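Side-chain contacts in glutathione S-transferase (PDB 4E8H), which binds glutathione as a homodimer and probably catalyses its transfer to electrophilic substrates: residues 199-202 against 203-207; 127-130 against 131-134; 60-64 against 65-69; 96-99 against 100-104. All coordinates share one frame; numbering follows the deposited sequence.

Contact 1 (199-202 against 203-207); sequences YGYD and EIDVT
Thr207 grips the carbonyl of Asp202 twice: its N reaches Asp202 O at 3.0 Å, and Thr207 OG1 gives a second bond of 2.9 Å to the same oxygen. With OG1 beside its own backbone N (chi1 -57°), the hydroxyl turns back down the helix to make that bond. This is the first turn of helix 201-213, N-capped by Gly200 and widened by a pi-type turn, so bonds to the fifth residue on appear beside the usual ones to the fourth. Tyr201 O accepts both Asp205 N, a bent bond from above the carbonyl plane, and Val206 N, which comes in that plane with an N-H...O angle of 164°. Gly200 O takes Ile204 N at 2.9 Å; at this cap, with positive phi, a side chain would press on Ile204 CD1 and Glu203 CG.

Outward, the Tyr201 ring meets Val206 and Asp205. Val206 CG2 touches Tyr201 CE1 at 3.3 Å, and Asp205 turns its carboxylate nearly perpendicular to the ring. The polar ends are taken up by neighbouring helices: Asp205 OD1 makes a salt bridge with Arg19, and Thr170 of helix 160-174 bonds to both Asp205 OD2 and Tyr201 OH. With an alanine in place of this tyrosine, Val206 CG2 would probably lose its aromatic neighbour and Thr170 one of its partners. On the CE2 side of the ring, Asp205 OD2 stands 3.4 Å from Tyr201 CE2.

Contact 2 (127-130 against 131-134); sequences AYDQ and EKAD
Tyr128 leans its phenol end on Ala133: the methyl CB lies 3.6 Å from Tyr128 CZ and meets the ring obliquely. Gln130 OE1 sits in the plane of the same ring, at its edge. Leu117 of helix 93-124 touches both Tyr128 and Ala133, which ties this spot to the preceding helix.

Asp129 comes next and does the capping. Its CG stands opposite the backbone N (chi1 -176°), which carries OD1 forward to the first turn of the helix, where it accepts Glu131 N at 3.0 Å. The nitrogen arrives on the anti side, 32° out of the carboxylate plane. This is an Asx turn with Asp129 as the N-cap of helix 130-146, and Asp129 O starts the helical bonding by taking Ala133 N at 2.9 Å. The other oxygen, OD2, lies against the methylenes of Lys132, 3.3 Å from CE, while Lys132 NZ stays 4.6 Å from Asp129 OD2; the positive end and the helix start would probably favour the charged carboxylate. With an alanine here, the N-H of Glu131 would probably lose its cap and the Lys132 chain would be freer to swing.

Gln130 bends at chi2 (57°) and carries its amide to Asp134 one turn on. NE2 donates to Asp134 OD1 over a short 2.6 Å, the acceptor lying in the amide plane while the nitrogen approaches from above the carboxylate.

Contact 3 (60-64 against 65-69); sequences TMDDN and GFILW
Met61 and Leu68 share the central hydrogen-bonded pair of this antiparallel beta hairpin, Met61 N giving 2.7 Å to Leu68 O and Leu68 N returning to Met61 O. Nearer the tip, Asp63 and Phe66 exchange backbone bonds too, closing a type I' turn whose third position, Gly65, has backbone angles that would jam a CB against Asn64 O.

Side-chain polar bonds stiffen that turn. Asp62 OD1 takes Gly65 N at 2.7 Å, nearly along its C-O axis, and Asn64 ND2 gives 2.7 Å to Asp63 OD1.

Van der Waals contacts fall on both faces. Met61 bends at chi3 (76°), and its terminal CE reaches Phe66 CD2 and Leu68 CB, each 3.8 Å away. On the other face Ile67 spans two residues: its CG2 meets Thr60 CG2, and its CD1 lies 3.8 Å from Asp62 CG.

Strand 66-69 is one of the two outermost strands of the thioredoxin-like sheet, while 60-63 bonds onward to strand 7-11. Helix 71-82 packs on Met61 and Leu68, with its Tyr77 bonding to Asp63 OD2; the same oxygen forms a salt bridge to Arg94 of the second subunit. Met52 of helix 47-52 touches Thr60 and Ile67 on the opposite face.

Contact 4 (96-99 against 100-104); sequences RAII and DQRLN
Arg102 folds back toward Ile98 through two successive turns, chi1 -58° and chi2 -65°, which set its CG 3.2 Å from Ile98 O and bring its guanidinium under the Ile98 side chain. The methyl CG2 of Ile98 lies over one face of that group, 4.4 Å from Arg102 CZ. Within the same turn Arg102 NH1 donates to Gln101 OE1, a very short, bent bond that may help fix the rotation of the guanidinium. Val153 O takes the NE proton, and Phe146 makes a cation-pi contact with the guanidinium.

Leu103 places CG beside its backbone N (chi1 -73°), above Ile99 O, and its CD1 runs alongside Ile99 CG2 at 4.0 Å, both chains pointing the same way. Arg96 and Asp100 are less intimate: OD2 of Asp100 meets the methylene CG of Arg96 at 3.8 Å, with their flat groups almost perpendicular and no ion pair between them. Arg96 instead bonds to Pro90 O and Asn80, and Asp100 OD1 to Tyr89 OH.

Four i to i+4 backbone bonds, from Arg96 O with Asp100 N at 2.9 Å to Ile99 O with Leu103 N, keep the helix regular. Ile98 and Gln101 pack on Phe66 and Trp69 of the second subunit, while Leu103 touches Arg72, a glutathione-binding residue. This is a stretch of the long first helix of the all-helical GST C-terminal domain, placed between dimer interface and glutathione site.

Contact 3 is the beta part of the set, in the thioredoxin-like domain; contacts 1, 2 and 4 are helical. Contact 4 is the most buried, contact 2 lies on the surface, and 1 and 3 fall between. The two helix starts differ: a glycine caps contact 1, whose double-gripped carbonyls serve a widened turn, whereas an aspartate caps contact 2, where charged and amide side chains do much of the work. Contacts 3 and 4 lie about 23 Å apart between centres in one chain, yet meet across the dimer, the hairpin of one subunit packing on the helix of the other. Contact 2 follows contact 4 onto the next helix, away from the glutathione site.

Contact 1 (199-202 against 203-207)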
loop_
_atom_site.group_PDB
_atom_site.type_symbol
_atom_site.label_atom_id
_atom_site.label_comp_id
_atom_site.label_asym_id
_atom_site.label_seq_id
_atom_site.Cartn_x
_atom_site.Cartn_y
_atom_site.Cartn_z
ATOM N N TYR B 199 -16.451 -18.912 -6.175
ATOM C CA TYR B 199 -16.543 -17.456 -6.280
ATOM C C TYR B 199 -15.888 -16.889 -7.543
ATOM O O TYR B 199 -15.357 -15.775 -7.537
ATOM C CB TYR B 199 -15.973 -16.803 -5.016
ATOM C CG TYR B 199 -16.686 -17.221 -3.747
ATOM C CD1 TYR B 199 -17.991 -16.799 -3.487
ATOM C CD2 TYR B 199 -16.060 -18.041 -2.808
ATOM C CE1 TYR B 199 -18.654 -17.178 -2.328
ATOM C CE2 TYR B 199 -16.716 -18.428 -1.641
ATOM C CZ TYR B 199 -18.012 -17.991 -1.409
ATOM O OH TYR B 199 -18.669 -18.366 -0.259
ATOM N N GLY B 200 -15.934 -17.662 -8.626
ATOM C CA GLY B 200 -15.503 -17.188 -9.938
ATOM C C GLY B 200 -14.006 -17.167 -10.189
ATOM O O GLY B 200 -13.526 -16.372 -11.001
ATOM N N TYR B 201 -13.269 -18.047 -9.514
ATOM C CA TYR B 201 -11.821 -18.095 -9.690
ATOM C C TYR B 201 -11.414 -18.304 -11.159
ATOM O O TYR B 201 -10.522 -17.614 -11.655
ATOM C CB TYR B 201 -11.160 -19.140 -8.781
ATOM C CG TYR B 201 -9.672 -19.228 -9.015
ATOM C CD1 TYR B 201 -9.135 -20.251 -9.788
ATOM C CD2 TYR B 201 -8.806 -18.261 -8.503
ATOM C CE1 TYR B 201 -7.777 -20.328 -10.028
ATOM C CE2 TYR B 201 -7.441 -18.328 -8.740
ATOM C CZ TYR B 201 -6.934 -19.363 -9.506
ATOM O OH TYR B 201 -5.583 -19.445 -9.749
ATOM N N ASP B 202 -12.068 -19.246 -11.842
ATOM C CA ASP B 202 -11.760 -19.523 -13.251
ATOM C C ASP B 202 -12.181 -18.392 -14.177
ATOM O O ASP B 202 -11.393 -17.955 -15.017
ATOM C CB ASP B 202 -12.394 -20.832 -13.732
ATOM C CG ASP B 202 -11.968 -21.204 -15.152
ATOM O OD1 ASP B 202 -11.071 -22.061 -15.300
ATOM O OD2 ASP B 202 -12.517 -20.633 -16.122
ATOM N N GLU B 203 -13.420 -17.932 -14.035
ATOM C CA GLU B 203 -13.957 -16.917 -14.939
ATOM C C GLU B 203 -13.292 -15.547 -14.768
ATOM O O GLU B 203 -13.235 -14.766 -15.718
ATOM C CB GLU B 203 -15.486 -16.820 -14.829
ATOM C CG GLU B 203 -16.010 -16.425 -13.460
ATOM C CD GLU B 203 -17.504 -16.643 -13.323
ATOM O OE1 GLU B 203 -17.902 -17.674 -12.741
ATOM O OE2 GLU B 203 -18.283 -15.788 -13.797
ATOM N N ILE B 204 -12.781 -15.266 -13.570
ATOM C CA ILE B 204 -12.107 -13.992 -13.304
ATOM C C ILE B 204 -10.584 -14.103 -13.428
ATOM O O ILE B 204 -9.981 -13.459 -14.291
ATOM C CB ILE B 204 -12.495 -13.395 -11.916
ATOM C CG1 ILE B 204 -14.004 -13.125 -11.842
ATOM C CG2 ILE B 204 -11.704 -12.112 -11.630
ATOM C CD1 ILE B 204 -14.547 -12.983 -10.426
ATOM N N ASP B 205 -9.973 -14.924 -12.574
ATOM C CA ASP B 205 -8.516 -14.936 -12.424
ATOM C C ASP B 205 -7.789 -15.736 -13.502
ATOM O O ASP B 205 -6.841 -15.237 -14.110
ATOM C CB ASP B 205 -8.108 -15.419 -11.026
ATOM C CG ASP B 205 -6.835 -14.756 -10.526
ATOM O OD1 ASP B 205 -6.441 -13.710 -11.086
ATOM O OD2 ASP B 205 -6.233 -15.270 -9.559
ATOM N N VAL B 206 -8.230 -16.973 -13.725
ATOM C CA VAL B 206 -7.631 -17.840 -14.741
ATOM C C VAL B 206 -7.803 -17.238 -16.140
ATOM O O VAL B 206 -6.847 -17.192 -16.917
ATOM C CB VAL B 206 -8.194 -19.289 -14.675
ATOM C CG1 VAL B 206 -7.670 -20.140 -15.830
ATOM C CG2 VAL B 206 -7.836 -19.938 -13.349
ATOM N N THR B 207 -9.011 -16.760 -16.438
ATOM C CA THR B 207 -9.310 -16.106 -17.715
ATOM C C THR B 207 -8.447 -14.857 -17.921
ATOM O O THR B 207 -7.878 -14.668 -18.998
ATOM C CB THR B 207 -10.818 -15.761 -17.841
ATOM O OG1 THR B 207 -11.598 -16.955 -17.695
ATOM C CG2 THR B 207 -11.135 -15.130 -19.197
#

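Contact 2 (127-130 against 131-134)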
loop_
_atom_site.group_PDB
_atom_site.type_symbol
_atom_site.label_atom_id
_atom_site.label_comp_id
_atom_site.label_asym_id
_atom_site.label_seq_id
_atom_site.Cartn_x
_atom_site.Cartn_y
_atom_site.Cartn_z
ATOM N N ALA B 127 13.893 -8.851 -23.393
ATOM C CA ALA B 127 14.290 -10.140 -22.847
ATOM C C ALA B 127 14.097 -10.202 -21.335
ATOM O O ALA B 127 14.043 -9.174 -20.655
ATOM C CB ALA B 127 15.734 -10.449 -23.215
ATOM N N TYR B 128 13.982 -11.425 -20.835
ATOM C CA TYR B 128 13.909 -11.720 -19.412
ATOM C C TYR B 128 15.200 -11.263 -18.726
ATOM O O TYR B 128 16.302 -11.641 -19.135
ATOM C CB TYR B 128 13.666 -13.226 -19.258
ATOM C CG TYR B 128 13.847 -13.822 -17.884
ATOM C CD1 TYR B 128 12.753 -14.041 -17.048
ATOM C CD2 TYR B 128 15.108 -14.221 -17.440
ATOM C CE1 TYR B 128 12.915 -14.614 -15.791
ATOM C CE2 TYR B 128 15.281 -14.788 -16.188
ATOM C CZ TYR B 128 14.182 -14.984 -15.370
ATOM O OH TYR B 128 14.355 -15.554 -14.131
ATOM N N ASP B 129 15.052 -10.434 -17.697
ATOM C CA ASP B 129 16.187 -9.844 -16.993
ATOM C C ASP B 129 16.349 -10.518 -15.630
ATOM O O ASP B 129 15.514 -10.340 -14.739
ATOM C CB ASP B 129 15.974 -8.330 -16.850
ATOM C CG ASP B 129 17.162 -7.610 -16.221
ATOM O OD1 ASP B 129 18.016 -8.256 -15.579
ATOM O OD2 ASP B 129 17.236 -6.372 -16.370
ATOM N N GLN B 130 17.430 -11.285 -15.484
ATOM C CA GLN B 130 17.689 -12.085 -14.280
ATOM C C GLN B 130 17.908 -11.245 -13.017
ATOM O O GLN B 130 17.637 -11.707 -11.906
ATOM C CB GLN B 130 18.877 -13.033 -14.513
ATOM C CG GLN B 130 19.146 -14.027 -13.379
ATOM C CD GLN B 130 17.944 -14.896 -13.051
ATOM O OE1 GLN B 130 17.462 -15.656 -13.891
ATOM N NE2 GLN B 130 17.459 -14.792 -11.819
ATOM N N GLU B 131 18.396 -10.019 -13.195
ATOM C CA GLU B 131 18.553 -9.077 -12.090
ATOM C C GLU B 131 17.194 -8.736 -11.479
ATOM O O GLU B 131 17.030 -8.747 -10.256
ATOM C CB GLU B 131 19.250 -7.804 -12.575
ATOM C CG GLU B 131 19.739 -6.882 -11.466
ATOM C CD GLU B 131 20.979 -7.405 -10.756
ATOM O OE1 GLU B 131 21.695 -8.259 -11.324
ATOM O OE2 GLU B 131 21.241 -6.950 -9.623
ATOM N N LYS B 132 16.228 -8.440 -12.348
ATOM C CA LYS B 132 14.865 -8.120 -11.933
ATOM C C LYS B 132 14.155 -9.363 -11.405
ATOM O O LYS B 132 13.369 -9.279 -10.457
ATOM C CB LYS B 132 14.081 -7.500 -13.092
ATOM C CG LYS B 132 14.616 -6.152 -13.556
ATOM C CD LYS B 132 14.041 -5.761 -14.907
ATOM C CE LYS B 132 14.678 -4.488 -15.444
ATOM N NZ LYS B 132 14.251 -3.275 -14.694
ATOM N N ALA B 133 14.441 -10.510 -12.018
ATOM C CA ALA B 133 13.935 -11.793 -11.540
ATOM C C ALA B 133 14.421 -12.080 -10.121
ATOM O O ALA B 133 13.631 -12.485 -9.270
ATOM C CB ALA B 133 14.341 -12.909 -12.479
ATOM N N ASP B 134 15.712 -11.851 -9.870
ATOM C CA ASP B 134 16.295 -12.055 -8.540
ATOM C C ASP B 134 15.518 -11.319 -7.449
ATOM O O ASP B 134 15.250 -11.885 -6.387
ATOM C CB ASP B 134 17.766 -11.628 -8.512
ATOM C CG ASP B 134 18.682 -12.611 -9.222
ATOM O OD1 ASP B 134 18.218 -13.697 -9.626
ATOM O OD2 ASP B 134 19.877 -12.284 -9.381
#

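Contact 3 (60-64 against 65-69)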
loop_
_atom_site.group_PDB
_atom_site.type_symbol
_atom_site.label_atom_id
_atom_site.label_comp_id
_atom_site.label_asym_id
_atom_site.label_seq_id
_atom_site.Cartn_x
_atom_site.Cartn_y
_atom_site.Cartn_z
ATOM N N THR B 60 -11.742 1.587 -10.950
ATOM C CA THR B 60 -12.385 2.672 -10.228
ATOM C C THR B 60 -13.793 2.208 -9.871
ATOM O O THR B 60 -14.543 1.732 -10.730
ATOM C CB THR B 60 -12.389 3.994 -11.038
ATOM O OG1 THR B 60 -11.038 4.419 -11.260
ATOM C CG2 THR B 60 -13.131 5.097 -10.293
ATOM N N MET B 61 -14.127 2.321 -8.592
ATOM C CA MET B 61 -15.425 1.907 -8.086
ATOM C C MET B 61 -16.364 3.103 -7.950
ATOM O O MET B 61 -15.954 4.172 -7.493
ATOM C CB MET B 61 -15.257 1.218 -6.731
ATOM C CG MET B 61 -16.553 0.732 -6.113
ATOM S SD MET B 61 -16.483 0.630 -4.317
ATOM C CE MET B 61 -16.620 2.363 -3.873
ATOM N N ASP B 62 -17.619 2.909 -8.356
ATOM C CA ASP B 62 -18.695 3.862 -8.080
ATOM C C ASP B 62 -19.822 3.155 -7.323
ATOM O O ASP B 62 -20.683 2.502 -7.927
ATOM C CB ASP B 62 -19.211 4.515 -9.375
ATOM C CG ASP B 62 -20.415 5.440 -9.148
ATOM O OD1 ASP B 62 -20.837 5.659 -7.989
ATOM O OD2 ASP B 62 -20.948 5.954 -10.151
ATOM N N ASP B 63 -19.793 3.280 -5.998
ATOM C CA ASP B 63 -20.867 2.793 -5.140
ATOM C C ASP B 63 -21.885 3.912 -4.977
ATOM O O ASP B 63 -21.790 4.728 -4.053
ATOM C CB ASP B 63 -20.321 2.323 -3.780
ATOM C CG ASP B 63 -21.422 1.914 -2.795
ATOM O OD1 ASP B 63 -22.568 1.648 -3.216
ATOM O OD2 ASP B 63 -21.129 1.854 -1.583
ATOM N N ASN B 64 -22.830 3.963 -5.912
ATOM C CA ASN B 64 -23.990 4.836 -5.801
ATOM C C ASN B 64 -23.620 6.302 -5.533
ATOM O O ASN B 64 -24.232 6.970 -4.697
ATOM C CB ASN B 64 -24.938 4.281 -4.728
ATOM C CG ASN B 64 -25.453 2.888 -5.071
ATOM O OD1 ASN B 64 -26.591 2.739 -5.502
ATOM N ND2 ASN B 64 -24.615 1.869 -4.893
ATOM N N GLY B 65 -22.609 6.788 -6.249
ATOM C CA GLY B 65 -22.131 8.161 -6.088
ATOM C C GLY B 65 -20.807 8.286 -5.353
ATOM O O GLY B 65 -20.096 9.281 -5.516
ATOM N N PHE B 66 -20.478 7.288 -4.535
ATOM C CA PHE B 66 -19.199 7.265 -3.827
ATOM C C PHE B 66 -18.125 6.646 -4.714
ATOM O O PHE B 66 -18.209 5.471 -5.088
ATOM C CB PHE B 66 -19.317 6.523 -2.487
ATOM C CG PHE B 66 -18.015 6.398 -1.735
ATOM C CD1 PHE B 66 -17.338 7.529 -1.281
ATOM C CD2 PHE B 66 -17.472 5.143 -1.466
ATOM C CE1 PHE B 66 -16.135 7.415 -0.584
ATOM C CE2 PHE B 66 -16.270 5.017 -0.767
ATOM C CZ PHE B 66 -15.601 6.156 -0.325
ATOM N N ILE B 67 -17.125 7.457 -5.050
ATOM C CA ILE B 67 -16.032 7.049 -5.929
ATOM C C ILE B 67 -14.809 6.619 -5.124
ATOM O O ILE B 67 -14.432 7.280 -4.154
ATOM C CB ILE B 67 -15.619 8.192 -6.901
ATOM C CG1 ILE B 67 -16.847 8.855 -7.550
ATOM C CG2 ILE B 67 -14.619 7.689 -7.949
ATOM C CD1 ILE B 67 -17.709 7.937 -8.431
ATOM N N LEU B 68 -14.196 5.510 -5.535
ATOM C CA LEU B 68 -12.959 5.033 -4.926
ATOM C C LEU B 68 -12.084 4.322 -5.956
ATOM O O LEU B 68 -12.589 3.593 -6.814
ATOM C CB LEU B 68 -13.278 4.088 -3.758
ATOM C CG LEU B 68 -12.169 3.571 -2.836
ATOM C CD1 LEU B 68 -11.542 4.696 -2.015
ATOM C CD2 LEU B 68 -12.726 2.492 -1.922
ATOM N N TRP B 69 -10.776 4.550 -5.878
ATOM C CA TRP B 69 -9.813 3.762 -6.645
ATOM C C TRP B 69 -8.712 3.210 -5.721
ATOM O O TRP B 69 -8.763 3.420 -4.507
ATOM C CB TRP B 69 -9.274 4.537 -7.863
ATOM C CG TRP B 69 -8.583 5.817 -7.531
ATOM C CD1 TRP B 69 -7.240 6.004 -7.396
ATOM C CD2 TRP B 69 -9.192 7.096 -7.299
ATOM N NE1 TRP B 69 -6.971 7.315 -7.089
ATOM C CE2 TRP B 69 -8.150 8.008 -7.022
ATOM C CE3 TRP B 69 -10.517 7.560 -7.293
ATOM C CZ2 TRP B 69 -8.386 9.360 -6.741
ATOM C CZ3 TRP B 69 -10.753 8.906 -7.013
ATOM C CH2 TRP B 69 -9.689 9.790 -6.740
#

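Contact 4 (96-99 against 100-104)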
loop_
_atom_site.group_PDB
_atom_site.type_symbol
_atom_site.label_atom_id
_atom_site.label_comp_id
_atom_site.label_asym_id
_atom_site.label_seq_id
_atom_site.Cartn_x
_atom_site.Cartn_y
_atom_site.Cartn_z
ATOM N N ARG B 96 -6.268 -7.289 12.097
ATOM C CA ARG B 96 -6.369 -6.288 11.035
ATOM C C ARG B 96 -4.988 -5.772 10.622
ATOM O O ARG B 96 -4.725 -5.592 9.431
ATOM C CB ARG B 96 -7.263 -5.125 11.469
ATOM C CG ARG B 96 -7.513 -4.080 10.387
ATOM C CD ARG B 96 -8.624 -3.144 10.803
ATOM N NE ARG B 96 -9.933 -3.779 10.669
ATOM C CZ ARG B 96 -10.898 -3.352 9.860
ATOM N NH1 ARG B 96 -10.722 -2.267 9.115
ATOM N NH2 ARG B 96 -12.052 -4.004 9.809
ATOM N N ALA B 97 -4.117 -5.548 11.606
ATOM C CA ALA B 97 -2.758 -5.050 11.364
ATOM C C ALA B 97 -1.915 -5.989 10.500
ATOM O O ALA B 97 -1.197 -5.533 9.606
ATOM C CB ALA B 97 -2.050 -4.764 12.681
ATOM N N ILE B 98 -2.000 -7.290 10.778
ATOM C CA ILE B 98 -1.291 -8.307 9.993
ATOM C C ILE B 98 -1.764 -8.284 8.535
ATOM O O ILE B 98 -0.946 -8.303 7.613
ATOM C CB ILE B 98 -1.444 -9.729 10.607
ATOM C CG1 ILE B 98 -0.879 -9.760 12.034
ATOM C CG2 ILE B 98 -0.747 -10.777 9.736
ATOM C CD1 ILE B 98 -1.245 -11.010 12.834
ATOM N N ILE B 99 -3.080 -8.225 8.341
ATOM C CA ILE B 99 -3.660 -8.118 7.002
ATOM C C ILE B 99 -3.148 -6.860 6.306
ATOM O O ILE B 99 -2.762 -6.912 5.137
ATOM C CB ILE B 99 -5.206 -8.130 7.032
ATOM C CG1 ILE B 99 -5.713 -9.453 7.607
ATOM C CG2 ILE B 99 -5.782 -7.927 5.627
ATOM C CD1 ILE B 99 -7.131 -9.396 8.105
ATOM N N ASP B 100 -3.123 -5.740 7.029
ATOM C CA ASP B 100 -2.651 -4.480 6.457
ATOM C C ASP B 100 -1.192 -4.534 6.021
ATOM O O ASP B 100 -0.843 -3.984 4.974
ATOM C CB ASP B 100 -2.912 -3.300 7.400
ATOM C CG ASP B 100 -4.376 -2.890 7.422
ATOM O OD1 ASP B 100 -5.092 -3.146 6.427
ATOM O OD2 ASP B 100 -4.817 -2.313 8.439
ATOM N N GLN B 101 -0.352 -5.205 6.809
ATOM C CA GLN B 101 1.047 -5.407 6.430
ATOM C C GLN B 101 1.167 -6.255 5.159
ATOM O O GLN B 101 1.984 -5.949 4.287
ATOM C CB GLN B 101 1.860 -6.010 7.583
ATOM C CG GLN B 101 3.321 -6.326 7.237
ATOM C CD GLN B 101 3.500 -7.719 6.653
ATOM O OE1 GLN B 101 2.929 -8.689 7.150
ATOM N NE2 GLN B 101 4.300 -7.823 5.595
ATOM N N ARG B 102 0.359 -7.310 5.061
ATOM C CA ARG B 102 0.372 -8.179 3.883
ATOM C C ARG B 102 -0.099 -7.428 2.634
ATOM O O ARG B 102 0.439 -7.637 1.544
ATOM C CB ARG B 102 -0.459 -9.450 4.106
ATOM C CG ARG B 102 -0.032 -10.316 5.303
ATOM C CD ARG B 102 1.370 -10.914 5.147
ATOM N NE ARG B 102 1.555 -12.082 6.008
ATOM C CZ ARG B 102 2.446 -12.187 6.991
ATOM N NH1 ARG B 102 3.286 -11.196 7.263
ATOM N NH2 ARG B 102 2.507 -13.307 7.698
ATOM N N LEU B 103 -1.089 -6.549 2.803
ATOM C CA LEU B 103 -1.575 -5.696 1.713
ATOM C C LEU B 103 -0.518 -4.691 1.246
ATOM O O LEU B 103 -0.354 -4.479 0.043
ATOM C CB LEU B 103 -2.874 -4.979 2.108
ATOM C CG LEU B 103 -4.151 -5.827 2.187
ATOM C CD1 LEU B 103 -5.270 -5.063 2.885
ATOM C CD2 LEU B 103 -4.602 -6.299 0.806
ATOM N N ASN B 104 0.188 -4.081 2.199
ATOM C CA ASN B 104 1.327 -3.212 1.892
ATOM C C ASN B 104 2.500 -3.991 1.285
ATOM O O ASN B 104 3.184 -3.488 0.388
ATOM C CB ASN B 104 1.773 -2.422 3.129
ATOM C CG ASN B 104 0.909 -1.191 3.390
ATOM O OD1 ASN B 104 1.423 -0.081 3.532
ATOM N ND2 ASN B 104 -0.405 -1.383 3.454
#